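PDB 1PDU: nuclear hormone receptor HR38 from Drosophila melanogaster, which mediates an atypical ecdysteroid signalling pathway as an orphan nuclear receptor, probably acting as a transcription factor. Local coordinates for residues Ala88-Arg96 with Leu208-Ile219; Val49-Val60 with Leu227-Met237. All coordinates share one frame; numbering follows the deposited sequence.

Contact 1. Residues Ala88-Arg96 with Leu208-Ile219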
# COMPACT_ATOMS: atom_id res chain seq x y z
N ALA A 88 -1.30 -3.60 8.15
CA ALA A 88 -1.47 -3.38 6.72
C ALA A 88 -0.46 -2.43 6.08
O ALA A 88 -0.46 -2.25 4.86
CB ALA A 88 -2.89 -2.87 6.44
N SER A 89 0.39 -1.84 6.90
CA SER A 89 1.34 -0.88 6.38
C SER A 89 2.14 -1.40 5.19
O SER A 89 2.25 -0.71 4.17
CB SER A 89 2.27 -0.39 7.49
OG SER A 89 2.91 -1.47 8.15
N LEU A 90 2.68 -2.61 5.29
CA LEU A 90 3.44 -3.17 4.18
C LEU A 90 2.53 -3.39 2.97
O LEU A 90 2.92 -3.12 1.84
CB LEU A 90 4.12 -4.48 4.57
CG LEU A 90 5.05 -5.04 3.49
CD1 LEU A 90 6.15 -4.02 3.20
CD2 LEU A 90 5.66 -6.39 3.93
N GLU A 91 1.32 -3.87 3.21
CA GLU A 91 0.39 -4.10 2.11
C GLU A 91 0.03 -2.80 1.40
O GLU A 91 0.02 -2.73 0.18
CB GLU A 91 -0.88 -4.80 2.60
CG GLU A 91 -0.61 -6.21 3.09
CD GLU A 91 -1.84 -6.86 3.67
OE1 GLU A 91 -2.71 -7.32 2.90
OE2 GLU A 91 -1.95 -6.90 4.91
N LEU A 92 -0.28 -1.76 2.18
CA LEU A 92 -0.62 -0.47 1.61
C LEU A 92 0.56 0.04 0.80
O LEU A 92 0.41 0.57 -0.30
CB LEU A 92 -0.96 0.52 2.72
CG LEU A 92 -2.28 0.14 3.41
CD1 LEU A 92 -2.50 0.93 4.69
CD2 LEU A 92 -3.40 0.39 2.41
N PHE A 93 1.76 -0.15 1.35
CA PHE A 93 2.96 0.28 0.68
C PHE A 93 3.08 -0.43 -0.67
O PHE A 93 3.31 0.20 -1.70
CB PHE A 93 4.18 -0.04 1.56
CG PHE A 93 5.50 0.35 0.94
CD1 PHE A 93 5.84 1.68 0.77
CD2 PHE A 93 6.38 -0.63 0.50
CE1 PHE A 93 7.05 2.05 0.17
CE2 PHE A 93 7.60 -0.28 -0.11
CZ PHE A 93 7.93 1.06 -0.27
N VAL A 94 2.92 -1.75 -0.67
CA VAL A 94 3.03 -2.52 -1.90
C VAL A 94 1.90 -2.21 -2.88
O VAL A 94 2.12 -2.12 -4.09
CB VAL A 94 3.08 -4.04 -1.58
CG1 VAL A 94 3.11 -4.84 -2.86
CG2 VAL A 94 4.35 -4.34 -0.78
N LEU A 95 0.69 -2.03 -2.35
CA LEU A 95 -0.46 -1.73 -3.19
C LEU A 95 -0.29 -0.40 -3.92
O LEU A 95 -0.53 -0.33 -5.13
CB LEU A 95 -1.74 -1.71 -2.35
CG LEU A 95 -3.03 -1.46 -3.16
CD1 LEU A 95 -3.24 -2.59 -4.15
CD2 LEU A 95 -4.22 -1.34 -2.22
N ARG A 96 0.12 0.64 -3.21
CA ARG A 96 0.30 1.95 -3.83
C ARG A 96 1.43 1.89 -4.83
O ARG A 96 1.35 2.46 -5.92
CB ARG A 96 0.59 3.02 -2.78
CG ARG A 96 -0.70 3.63 -2.22
CD ARG A 96 -0.58 3.94 -0.76
NE ARG A 96 -0.05 5.28 -0.51
CZ ARG A 96 -0.79 6.37 -0.42
NH1 ARG A 96 -2.11 6.30 -0.56
NH2 ARG A 96 -0.21 7.54 -0.16
N LEU A 208 -2.40 -9.49 -2.80
CA LEU A 208 -1.61 -8.49 -2.11
C LEU A 208 -1.12 -9.05 -0.77
O LEU A 208 0.04 -8.85 -0.39
CB LEU A 208 -2.45 -7.23 -1.87
CG LEU A 208 -1.75 -6.06 -1.16
CD1 LEU A 208 -0.54 -5.61 -1.97
CD2 LEU A 208 -2.74 -4.90 -0.99
N ARG A 209 -1.99 -9.77 -0.07
CA ARG A 209 -1.62 -10.36 1.21
C ARG A 209 -0.43 -11.31 1.01
O ARG A 209 0.57 -11.22 1.71
CB ARG A 209 -2.83 -11.09 1.82
CG ARG A 209 -2.72 -11.48 3.31
CD ARG A 209 -2.65 -10.27 4.26
NE ARG A 209 -3.89 -9.49 4.37
CZ ARG A 209 -4.99 -9.87 5.04
NH1 ARG A 209 -5.03 -11.03 5.68
NH2 ARG A 209 -6.04 -9.07 5.09
N SER A 210 -0.52 -12.19 0.01
CA SER A 210 0.56 -13.13 -0.29
C SER A 210 1.82 -12.41 -0.76
O SER A 210 2.94 -12.76 -0.37
CB SER A 210 0.13 -14.12 -1.38
OG SER A 210 -1.00 -14.88 -0.98
N LEU A 211 1.62 -11.41 -1.61
CA LEU A 211 2.74 -10.64 -2.13
C LEU A 211 3.47 -10.02 -0.94
O LEU A 211 4.71 -10.00 -0.88
CB LEU A 211 2.21 -9.56 -3.06
CG LEU A 211 3.23 -8.64 -3.72
CD1 LEU A 211 4.21 -9.46 -4.54
CD2 LEU A 211 2.50 -7.64 -4.60
N SER A 212 2.69 -9.52 0.01
CA SER A 212 3.19 -8.89 1.22
C SER A 212 3.98 -9.83 2.13
O SER A 212 5.02 -9.46 2.67
CB SER A 212 2.00 -8.28 1.98
OG SER A 212 2.30 -8.12 3.35
N VAL A 213 3.49 -11.06 2.30
CA VAL A 213 4.16 -12.05 3.13
C VAL A 213 5.59 -12.27 2.61
O VAL A 213 6.54 -12.44 3.38
CB VAL A 213 3.39 -13.39 3.09
CG1 VAL A 213 4.19 -14.50 3.74
CG2 VAL A 213 2.05 -13.22 3.79
N GLN A 214 5.71 -12.27 1.29
CA GLN A 214 6.99 -12.46 0.63
C GLN A 214 7.91 -11.28 0.97
O GLN A 214 9.13 -11.40 0.98
CB GLN A 214 6.73 -12.54 -0.86
CG GLN A 214 7.82 -13.16 -1.65
CD GLN A 214 7.49 -13.15 -3.12
OE1 GLN A 214 6.36 -13.49 -3.52
NE2 GLN A 214 8.46 -12.77 -3.94
N GLY A 215 7.30 -10.12 1.23
CA GLY A 215 8.06 -8.95 1.58
C GLY A 215 8.65 -9.09 2.97
O GLY A 215 9.80 -8.71 3.21
N LEU A 216 7.86 -9.63 3.90
CA LEU A 216 8.32 -9.83 5.26
C LEU A 216 9.56 -10.72 5.26
O LEU A 216 10.49 -10.49 6.04
CB LEU A 216 7.24 -10.51 6.10
CG LEU A 216 6.05 -9.64 6.45
CD1 LEU A 216 5.04 -10.48 7.21
CD2 LEU A 216 6.53 -8.43 7.26
N GLN A 217 9.55 -11.73 4.40
CA GLN A 217 10.67 -12.65 4.30
C GLN A 217 11.92 -11.87 3.93
O GLN A 217 12.98 -12.05 4.54
CB GLN A 217 10.39 -13.71 3.23
CG GLN A 217 9.49 -14.84 3.71
CD GLN A 217 8.66 -15.45 2.59
OE1 GLN A 217 9.13 -15.60 1.45
NE2 GLN A 217 7.42 -15.83 2.90
N ARG A 218 11.79 -10.99 2.94
CA ARG A 218 12.94 -10.23 2.51
C ARG A 218 13.36 -9.22 3.57
O ARG A 218 14.54 -9.00 3.80
CB ARG A 218 12.65 -9.51 1.19
CG ARG A 218 13.88 -9.36 0.30
CD ARG A 218 15.02 -8.69 1.02
NE ARG A 218 16.11 -8.27 0.15
CZ ARG A 218 16.99 -9.09 -0.43
NH1 ARG A 218 16.91 -10.41 -0.24
NH2 ARG A 218 17.96 -8.58 -1.16
N ILE A 219 12.39 -8.61 4.23
CA ILE A 219 12.73 -7.65 5.26
C ILE A 219 13.34 -8.38 6.45
O ILE A 219 14.24 -7.87 7.12
CB ILE A 219 11.48 -6.85 5.69
CG1 ILE A 219 10.93 -6.09 4.48
CG2 ILE A 219 11.84 -5.89 6.82
CD1 ILE A 219 9.61 -5.38 4.72
O HOH W 1 -5.69 -6.82 3.80
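Glu91 swings CG to the side opposite its carbonyl carbon (chi1 -67°) and runs on extended, while Arg209 bends at chi2 and chi3, folding its guanidinium back toward the carboxylate although its CB points away from helix 78-100. The result is a salt bridge: Arg209 NE donates to Glu91 OE1 at 2.9 Å, with an N-H...O angle of 140°. Glu91 OE1 lies in the guanidinium plane and is approached on its syn side, with NE out of the carboxylate plane; the two planes stand steeply to each other. Water 1 spans the pair, donating to Glu91 OE1 and accepting from Arg209 NH2. Glu91 OE2 has a second cation, Arg161, so the carboxylate is shared between two arginines and would probably stay ionised. The ligand-binding domain of nuclear receptors is an antiparallel helical sandwich, and here the axes of segments 88-96 and 208-219, on helices 78-100 and 204-225, approach to 9.2 Å and cross at 110°. Leu90 is a knob in the hole formed by Ser212, Gly215, Leu216 and Ile219; its CD2 lies 3.4 Å from Ser212 O, and its CD1 meets Ile219 CD1 tip to tip. Leu208 sets its two methyls against the turn Glu91-Leu95, beside Glu91 O, CD2 lying 3.6 Å from Leu95 CB and CD1 3.8 Å from Val94 CG1. Val94 CG1 also presses on Leu211 CD2 at 3.4 Å, a tight carbon pair.

Contact 2. Residues Val49-Val60 with Leu227-Met237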
# COMPACT_ATOMS: atom_id res chain seq x y z
N VAL A 49 20.66 -0.64 2.45
CA VAL A 49 19.68 -1.12 3.42
C VAL A 49 19.12 0.11 4.13
O VAL A 49 17.91 0.23 4.34
CB VAL A 49 20.31 -2.09 4.46
CG1 VAL A 49 19.29 -2.48 5.53
CG2 VAL A 49 20.80 -3.33 3.74
N GLN A 50 20.02 1.02 4.48
CA GLN A 50 19.66 2.27 5.14
C GLN A 50 18.58 2.96 4.30
O GLN A 50 17.51 3.31 4.81
CB GLN A 50 20.91 3.15 5.24
CG GLN A 50 20.68 4.62 5.55
CD GLN A 50 19.89 4.83 6.82
OE1 GLN A 50 20.02 4.07 7.78
NE2 GLN A 50 19.07 5.88 6.85
N GLN A 51 18.87 3.13 3.02
CA GLN A 51 17.97 3.78 2.07
C GLN A 51 16.62 3.09 1.98
O GLN A 51 15.58 3.75 1.88
CB GLN A 51 18.62 3.81 0.69
CG GLN A 51 17.64 4.00 -0.47
CD GLN A 51 18.35 4.15 -1.80
OE1 GLN A 51 18.85 5.23 -2.14
NE2 GLN A 51 18.41 3.06 -2.57
N PHE A 52 16.64 1.76 2.00
CA PHE A 52 15.42 0.97 1.91
C PHE A 52 14.54 1.22 3.14
O PHE A 52 13.34 1.47 3.02
CB PHE A 52 15.76 -0.52 1.81
CG PHE A 52 14.57 -1.43 1.88
CD1 PHE A 52 13.68 -1.51 0.81
CD2 PHE A 52 14.29 -2.12 3.04
CE1 PHE A 52 12.51 -2.27 0.90
CE2 PHE A 52 13.13 -2.89 3.15
CZ PHE A 52 12.24 -2.96 2.08
N TYR A 53 15.13 1.15 4.32
CA TYR A 53 14.36 1.38 5.53
C TYR A 53 13.72 2.77 5.50
O TYR A 53 12.53 2.92 5.78
CB TYR A 53 15.25 1.24 6.78
CG TYR A 53 15.56 -0.20 7.15
CD1 TYR A 53 14.73 -1.24 6.73
CD2 TYR A 53 16.67 -0.51 7.93
CE1 TYR A 53 15.00 -2.56 7.07
CE2 TYR A 53 16.95 -1.84 8.29
CZ TYR A 53 16.11 -2.86 7.85
OH TYR A 53 16.37 -4.18 8.16
N GLN A 54 14.53 3.76 5.16
CA GLN A 54 14.11 5.16 5.08
C GLN A 54 12.94 5.32 4.13
O GLN A 54 11.94 5.95 4.45
CB GLN A 54 15.28 6.01 4.59
CG GLN A 54 15.06 7.50 4.74
CD GLN A 54 14.76 7.86 6.18
OE1 GLN A 54 15.54 7.54 7.09
NE2 GLN A 54 13.62 8.53 6.39
N LEU A 55 13.11 4.74 2.94
CA LEU A 55 12.11 4.76 1.89
C LEU A 55 10.81 4.14 2.39
O LEU A 55 9.73 4.71 2.23
CB LEU A 55 12.64 3.97 0.69
CG LEU A 55 11.68 3.72 -0.46
CD1 LEU A 55 11.29 5.06 -1.08
CD2 LEU A 55 12.37 2.83 -1.49
N LEU A 56 10.93 2.97 3.01
CA LEU A 56 9.77 2.27 3.53
C LEU A 56 9.09 3.04 4.67
O LEU A 56 7.88 3.28 4.62
CB LEU A 56 10.19 0.87 3.98
CG LEU A 56 9.13 -0.16 4.36
CD1 LEU A 56 7.87 -0.00 3.51
CD2 LEU A 56 9.73 -1.55 4.18
N THR A 57 9.84 3.45 5.69
CA THR A 57 9.25 4.15 6.83
C THR A 57 8.58 5.48 6.49
O THR A 57 7.49 5.76 6.97
CB THR A 57 10.26 4.40 7.99
OG1 THR A 57 11.44 5.05 7.49
CG2 THR A 57 10.65 3.10 8.65
N SER A 58 9.23 6.31 5.68
CA SER A 58 8.64 7.60 5.34
C SER A 58 7.42 7.44 4.45
O SER A 58 6.52 8.29 4.47
CB SER A 58 9.66 8.51 4.68
OG SER A 58 10.10 7.97 3.46
N SER A 59 7.37 6.37 3.65
CA SER A 59 6.22 6.14 2.79
C SER A 59 5.06 5.71 3.67
O SER A 59 3.91 6.08 3.45
CB SER A 59 6.51 5.06 1.75
OG SER A 59 7.44 5.52 0.79
N VAL A 60 5.37 4.92 4.69
CA VAL A 60 4.34 4.45 5.60
C VAL A 60 3.79 5.65 6.38
O VAL A 60 2.61 5.68 6.71
CB VAL A 60 4.90 3.36 6.54
CG1 VAL A 60 3.92 3.06 7.67
CG2 VAL A 60 5.15 2.09 5.73
N LEU A 227 23.02 -4.83 9.08
CA LEU A 227 24.03 -3.86 8.71
C LEU A 227 23.68 -2.52 9.36
O LEU A 227 24.54 -1.69 9.60
CB LEU A 227 24.12 -3.71 7.19
CG LEU A 227 24.45 -4.98 6.41
CD1 LEU A 227 24.73 -4.64 4.95
CD2 LEU A 227 25.65 -5.67 7.04
N VAL A 228 22.39 -2.31 9.62
CA VAL A 228 21.91 -1.09 10.27
C VAL A 228 20.69 -1.52 11.07
O VAL A 228 20.01 -2.47 10.71
CB VAL A 228 21.49 0.00 9.25
CG1 VAL A 228 22.69 0.46 8.44
CG2 VAL A 228 20.43 -0.54 8.32
N PRO A 229 20.39 -0.82 12.17
CA PRO A 229 19.22 -1.21 12.96
C PRO A 229 17.89 -1.01 12.23
O PRO A 229 17.75 -0.11 11.41
CB PRO A 229 19.35 -0.34 14.21
CG PRO A 229 19.95 0.91 13.66
CD PRO A 229 21.02 0.39 12.73
N ALA A 230 16.91 -1.84 12.55
CA ALA A 230 15.61 -1.73 11.93
C ALA A 230 14.74 -0.75 12.71
O ALA A 230 14.67 -0.83 13.94
CB ALA A 230 14.93 -3.09 11.88
N PRO A 231 14.08 0.18 12.01
CA PRO A 231 13.21 1.18 12.64
C PRO A 231 12.02 0.49 13.30
O PRO A 231 11.65 -0.62 12.91
CB PRO A 231 12.77 2.06 11.47
CG PRO A 231 13.81 1.81 10.41
CD PRO A 231 14.09 0.35 10.54
N ALA A 232 11.42 1.13 14.29
CA ALA A 232 10.27 0.55 14.99
C ALA A 232 9.15 0.22 13.99
O ALA A 232 8.53 -0.84 14.05
CB ALA A 232 9.76 1.51 16.05
N LEU A 233 8.91 1.15 13.08
CA LEU A 233 7.88 0.99 12.06
C LEU A 233 8.07 -0.34 11.32
O LEU A 233 7.11 -1.05 11.03
CB LEU A 233 7.94 2.16 11.08
CG LEU A 233 6.70 2.46 10.24
CD1 LEU A 233 5.48 2.58 11.13
CD2 LEU A 233 6.91 3.75 9.47
N ILE A 234 9.33 -0.67 11.02
CA ILE A 234 9.62 -1.92 10.33
C ILE A 234 9.41 -3.11 11.26
O ILE A 234 8.99 -4.18 10.82
CB ILE A 234 11.07 -1.93 9.80
CG1 ILE A 234 11.23 -0.89 8.69
CG2 ILE A 234 11.42 -3.30 9.25
CD1 ILE A 234 10.37 -1.17 7.48
N GLU A 235 9.70 -2.93 12.54
CA GLU A 235 9.51 -4.00 13.53
C GLU A 235 8.03 -4.25 13.76
O GLU A 235 7.62 -5.37 14.09
CB GLU A 235 10.16 -3.63 14.86
CG GLU A 235 11.68 -3.65 14.86
CD GLU A 235 12.24 -5.04 15.01
OE1 GLU A 235 11.43 -6.00 15.07
OE2 GLU A 235 13.48 -5.18 15.07
N ASN A 236 7.22 -3.20 13.61
CA ASN A 236 5.78 -3.32 13.80
C ASN A 236 5.18 -4.27 12.76
O ASN A 236 4.20 -4.97 13.04
CB ASN A 236 5.08 -1.96 13.70
CG ASN A 236 5.51 -0.99 14.79
OD1 ASN A 236 6.03 -1.39 15.84
ND2 ASN A 236 5.27 0.31 14.56
N MET A 237 5.77 -4.29 11.57
CA MET A 237 5.29 -5.14 10.49
C MET A 237 5.39 -6.60 10.88
O MET A 237 4.67 -7.44 10.35
CB MET A 237 6.11 -4.93 9.22
CG MET A 237 6.16 -3.50 8.74
SD MET A 237 7.17 -3.36 7.29
CE MET A 237 6.52 -1.92 6.62
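Tyr53 lays one face of its ring against Pro231, whose CD sits 4.0 Å from the Tyr53 ring centroid and 23° off the normal, a CH-pi contact displaced toward the rim. Val228 CG2 approaches the same ring obliquely, 3.7 Å from Tyr53 CE2, and continues to Val49 CG1 at 3.6 Å. This methyl stands between the backbone N and carbonyl carbon of Val228 (chi1 -64° for CG1), which turns it in toward helix 45-67. The phenol OH is buried here without a polar partner in the model. In the nuclear receptor ligand-binding domain the chain beyond the long helix 204-225 leads to a short helix, here probably corresponding to helix 12, the AF-2 helix, of the family: residues 227-237 make an extended run to Pro231, the N-cap, then helix 232-236, its axis 77° from that of segment 49-60. Leu233 reaches over the next turn, CD2 lying 3.3 Å from Thr57 O and 3.6 Å from Val60 CG1. Thr57 CG2 packs across Pro231 CB at 3.7 Å. On the buried side, Ile234 CD1 is squeezed against Leu56 CD2, and Met237 CE meets Leu56 end to end; Ile219 of helix 204-225 backs both Leu56 and Ile234.

Overall arrangement
The centres of the two contacts lie about 13 Å apart, contact 1 about 8 Å and contact 2 about 15 Å from the centre of the chain. In sequence the segments run 49-60, 88-96, 208-219 and 227-237, so contact 2 brackets contact 1: helix 45-67 precedes helix 78-100, and helix 204-225 precedes helix 232-236. They touch directly, Phe93 packing on Leu56 and Ser59, and Ile219 on Ile234. Contact 1 thus joins helices in the interior of the ligand-binding domain, whereas contact 2 seats the C-terminal segment on helix 45-67. Through the links made by Phe93 and Ile219, the probable AF-2 helix rests on helix 45-67 and is backed by helix 204-225.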